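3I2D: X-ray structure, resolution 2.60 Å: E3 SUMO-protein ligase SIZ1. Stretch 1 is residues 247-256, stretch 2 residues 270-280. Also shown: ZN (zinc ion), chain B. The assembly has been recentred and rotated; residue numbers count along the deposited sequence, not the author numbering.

Stretch 1, residues 247-256: IMSLQCPISY
Stretch 2, residues 270-280: HLQCFDALWFL

This is a mixed contact in which a cysteine sulfur organises a turn and receives a backbone bond from the other stretch, while apolar side chains pack alongside, burying 533 Å² in all.

Stretch 1 enters as a strand, Met248 having phi/psi -119/145, and leaves it after Ser249. Leu250 turns at -95/-3, Gln251 and Cys252 return to extended angles near -85/143, and Pro253 to Ser255 then take up helical angles without the regular bonds; Tyr256 N nevertheless bonds to Cys252 O at 2.8 Å. Stretch 2 runs from a loop through a short strand, 274-275, into a helix beginning at Ala276. The register follows both chains forward: CA atoms lie 6.6 Å apart for Met248 and Gln272, 4.7 Å for Cys252 and Phe274, and 6.5 Å for Ile254 and Trp278.

Cys252, chi1 t, is the polar centre. Its SG accepts from Asp275 N at 3.1 Å with a nearly straight angle of 172°, and within its own stretch from Ser255 N at 3.5 Å and, weakly, from Ile254 N at 3.3 Å. Sulfur is large enough to serve these amides and still touch Phe274, SG to CB 4.1 Å. Asp275, chi1 t, suits the N-cap: its OD1 accepts from Trp278 N at 3.0 Å and more weakly from Leu277 N at 2.9 Å, satisfying amides at the start of the helix.

Ile254 packs against Trp278 and Phe279 of the helix, its chi1 m and chi2 t extending CD1 to 3.4 Å from Phe279 CA, at the edge of that residue's ring. Its branched CG2 reaches Trp278 CB at 3.7 Å, so one beta-branched residue meets two successive helix positions. Ser255, chi1 p, is small enough to set its CB directly over the indole of Trp278 (chi1 m, chi2 89°): CB stands 3.4 Å from the centroid of the five-membered ring, 6° off the normal, a CH-pi contact. Pro253 sets its CD 3.5 Å from Phe274 CB.

Towards the start of the stretches, Gln272 has the long, polar side chain needed to reach the loop. With chi1 t and chi2 p, its NE2 gives a weak bond to Gln251 O at 3.2 Å, angle 129°, and a very short one to Cys273 O at 2.4 Å. Its OE1 lies 3.5 Å from Ser249 O, but both are acceptors and no bond forms. Beyond it, Met248, t at chi1 and chi2, brings its SD to 4.4 Å from Leu271 CG. His270 NE2 binds ZN at 2.1 Å.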

# COMPACT_ATOMS: atom_id res chain seq x y z
N ILE A 247 7.93 -16.53 27.89
CA ILE A 247 6.64 -15.89 28.11
C ILE A 247 6.31 -15.16 26.81
O ILE A 247 7.11 -14.37 26.30
CB ILE A 247 6.70 -14.87 29.27
CG1 ILE A 247 7.10 -15.56 30.57
CG2 ILE A 247 5.34 -14.22 29.44
CD1 ILE A 247 8.55 -16.05 30.62
N MET A 248 5.14 -15.46 26.25
CA MET A 248 4.70 -14.85 25.01
C MET A 248 3.44 -14.08 25.29
O MET A 248 2.63 -14.51 26.11
CB MET A 248 4.41 -15.93 23.97
CG MET A 248 3.74 -15.41 22.71
SD MET A 248 3.46 -16.72 21.50
CE MET A 248 1.89 -17.35 22.07
N SER A 249 3.26 -12.95 24.61
CA SER A 249 2.08 -12.12 24.80
C SER A 249 0.99 -12.42 23.80
O SER A 249 1.26 -12.76 22.65
CB SER A 249 2.44 -10.64 24.68
OG SER A 249 1.29 -9.82 24.83
N LEU A 250 -0.26 -12.28 24.24
CA LEU A 250 -1.40 -12.50 23.37
C LEU A 250 -1.82 -11.11 22.83
O LEU A 250 -2.73 -10.99 22.01
CB LEU A 250 -2.55 -13.12 24.16
CG LEU A 250 -2.25 -14.46 24.83
CD1 LEU A 250 -3.54 -15.02 25.42
CD2 LEU A 250 -1.66 -15.43 23.82
N GLN A 251 -1.12 -10.09 23.31
CA GLN A 251 -1.36 -8.71 22.93
C GLN A 251 -0.59 -8.33 21.67
O GLN A 251 0.52 -8.79 21.43
CB GLN A 251 -0.95 -7.77 24.08
CG GLN A 251 -1.62 -8.09 25.41
CD GLN A 251 -3.14 -8.07 25.33
OE1 GLN A 251 -3.76 -7.01 25.35
NE2 GLN A 251 -3.75 -9.24 25.21
N CYS A 252 -1.21 -7.47 20.86
CA CYS A 252 -0.59 -6.99 19.63
C CYS A 252 0.35 -5.84 19.94
O CYS A 252 0.07 -5.01 20.80
CB CYS A 252 -1.68 -6.53 18.67
SG CYS A 252 -1.07 -5.89 17.11
N PRO A 253 1.50 -5.76 19.25
CA PRO A 253 2.44 -4.66 19.51
C PRO A 253 1.94 -3.37 18.87
O PRO A 253 2.38 -2.28 19.21
CB PRO A 253 3.73 -5.15 18.87
CG PRO A 253 3.53 -6.62 18.70
CD PRO A 253 2.09 -6.73 18.33
N ILE A 254 1.03 -3.53 17.92
CA ILE A 254 0.45 -2.41 17.21
C ILE A 254 -0.77 -1.84 17.94
O ILE A 254 -0.89 -0.63 18.09
CB ILE A 254 0.01 -2.83 15.80
CG1 ILE A 254 1.23 -3.28 14.99
CG2 ILE A 254 -0.73 -1.68 15.11
CD1 ILE A 254 0.91 -3.68 13.56
N SER A 255 -1.66 -2.71 18.42
CA SER A 255 -2.86 -2.25 19.10
C SER A 255 -2.80 -2.24 20.62
O SER A 255 -3.65 -1.63 21.27
CB SER A 255 -4.05 -3.11 18.68
OG SER A 255 -4.00 -4.36 19.33
N TYR A 256 -1.79 -2.90 21.18
CA TYR A 256 -1.64 -3.01 22.63
C TYR A 256 -2.95 -3.56 23.18
O TYR A 256 -3.36 -3.24 24.29
CB TYR A 256 -1.30 -1.64 23.24
CG TYR A 256 0.01 -1.08 22.75
CD1 TYR A 256 0.07 -0.28 21.60
CD2 TYR A 256 1.21 -1.38 23.40
CE1 TYR A 256 1.30 0.19 21.11
CE2 TYR A 256 2.44 -0.92 22.92
CZ TYR A 256 2.48 -0.14 21.77
OH TYR A 256 3.71 0.28 21.28
N HIS A 270 10.81 -15.24 14.95
CA HIS A 270 10.38 -14.89 16.29
C HIS A 270 8.96 -15.39 16.52
O HIS A 270 8.17 -15.51 15.59
CB HIS A 270 10.50 -13.36 16.54
CG HIS A 270 9.68 -12.51 15.62
ND1 HIS A 270 8.31 -12.40 15.72
CD2 HIS A 270 10.04 -11.72 14.58
CE1 HIS A 270 7.86 -11.59 14.79
NE2 HIS A 270 8.89 -11.16 14.08
N LEU A 271 8.67 -15.69 17.78
CA LEU A 271 7.37 -16.19 18.19
C LEU A 271 6.28 -15.13 18.19
O LEU A 271 5.16 -15.38 17.74
CB LEU A 271 7.49 -16.79 19.58
CG LEU A 271 7.17 -18.27 19.74
CD1 LEU A 271 7.82 -19.09 18.63
CD2 LEU A 271 7.67 -18.70 21.11
N GLN A 272 6.62 -13.94 18.70
CA GLN A 272 5.67 -12.83 18.78
C GLN A 272 5.03 -12.47 17.45
O GLN A 272 5.71 -12.17 16.47
CB GLN A 272 6.35 -11.58 19.37
CG GLN A 272 5.43 -10.36 19.60
CD GLN A 272 4.15 -10.71 20.37
OE1 GLN A 272 4.19 -11.41 21.38
NE2 GLN A 272 3.01 -10.20 19.89
N CYS A 273 3.70 -12.52 17.42
CA CYS A 273 2.95 -12.16 16.22
C CYS A 273 2.36 -10.79 16.47
O CYS A 273 2.60 -10.19 17.52
CB CYS A 273 1.83 -13.16 15.96
SG CYS A 273 2.40 -14.83 15.65
N PHE A 274 1.60 -10.30 15.50
CA PHE A 274 0.94 -9.00 15.64
C PHE A 274 -0.38 -9.15 14.90
O PHE A 274 -0.54 -10.06 14.10
CB PHE A 274 1.79 -7.89 15.01
CG PHE A 274 2.21 -8.18 13.62
CD1 PHE A 274 3.45 -8.75 13.37
CD2 PHE A 274 1.36 -7.90 12.55
CE1 PHE A 274 3.85 -9.04 12.07
CE2 PHE A 274 1.74 -8.18 11.26
CZ PHE A 274 3.00 -8.76 11.01
N ASP A 275 -1.33 -8.27 15.16
CA ASP A 275 -2.63 -8.40 14.54
C ASP A 275 -2.65 -7.99 13.07
O ASP A 275 -2.42 -6.83 12.75
CB ASP A 275 -3.65 -7.60 15.33
CG ASP A 275 -5.07 -7.92 14.91
OD1 ASP A 275 -5.58 -7.24 14.00
OD2 ASP A 275 -5.65 -8.88 15.47
N ALA A 276 -2.96 -8.94 12.19
CA ALA A 276 -2.97 -8.64 10.75
C ALA A 276 -3.94 -7.53 10.39
O ALA A 276 -3.73 -6.79 9.43
CB ALA A 276 -3.29 -9.90 9.93
N LEU A 277 -5.01 -7.39 11.16
CA LEU A 277 -5.95 -6.33 10.84
C LEU A 277 -5.37 -4.97 11.16
O LEU A 277 -5.49 -4.05 10.36
CB LEU A 277 -7.28 -6.52 11.57
CG LEU A 277 -8.32 -5.52 11.08
CD1 LEU A 277 -8.51 -5.64 9.57
CD2 LEU A 277 -9.61 -5.75 11.80
N TRP A 278 -4.73 -4.85 12.32
CA TRP A 278 -4.14 -3.58 12.70
C TRP A 278 -2.94 -3.30 11.84
O TRP A 278 -2.73 -2.17 11.41
CB TRP A 278 -3.74 -3.54 14.18
CG TRP A 278 -4.90 -3.29 15.11
CD1 TRP A 278 -5.71 -4.22 15.68
CD2 TRP A 278 -5.38 -2.01 15.55
NE1 TRP A 278 -6.67 -3.61 16.45
CE2 TRP A 278 -6.50 -2.26 16.40
CE3 TRP A 278 -4.99 -0.69 15.33
CZ2 TRP A 278 -7.22 -1.23 17.01
CZ3 TRP A 278 -5.70 0.34 15.94
CH2 TRP A 278 -6.80 0.06 16.77
N PHE A 279 -2.13 -4.32 11.58
CA PHE A 279 -0.98 -4.09 10.74
C PHE A 279 -1.40 -3.44 9.42
O PHE A 279 -0.77 -2.49 8.94
CB PHE A 279 -0.28 -5.42 10.45
CG PHE A 279 0.89 -5.28 9.53
CD1 PHE A 279 2.07 -4.69 9.97
CD2 PHE A 279 0.82 -5.73 8.22
CE1 PHE A 279 3.18 -4.55 9.10
CE2 PHE A 279 1.91 -5.60 7.34
CZ PHE A 279 3.09 -5.01 7.79
N LEU A 280 -2.48 -3.95 8.83
CA LEU A 280 -2.97 -3.46 7.54
C LEU A 280 -3.61 -2.09 7.59
O LEU A 280 -3.55 -1.35 6.61
CB LEU A 280 -3.93 -4.49 6.95
CG LEU A 280 -3.26 -5.76 6.45
CD1 LEU A 280 -4.26 -6.90 6.36
CD2 LEU A 280 -2.63 -5.49 5.10
ZN ZN B . 9.03 -10.10 12.25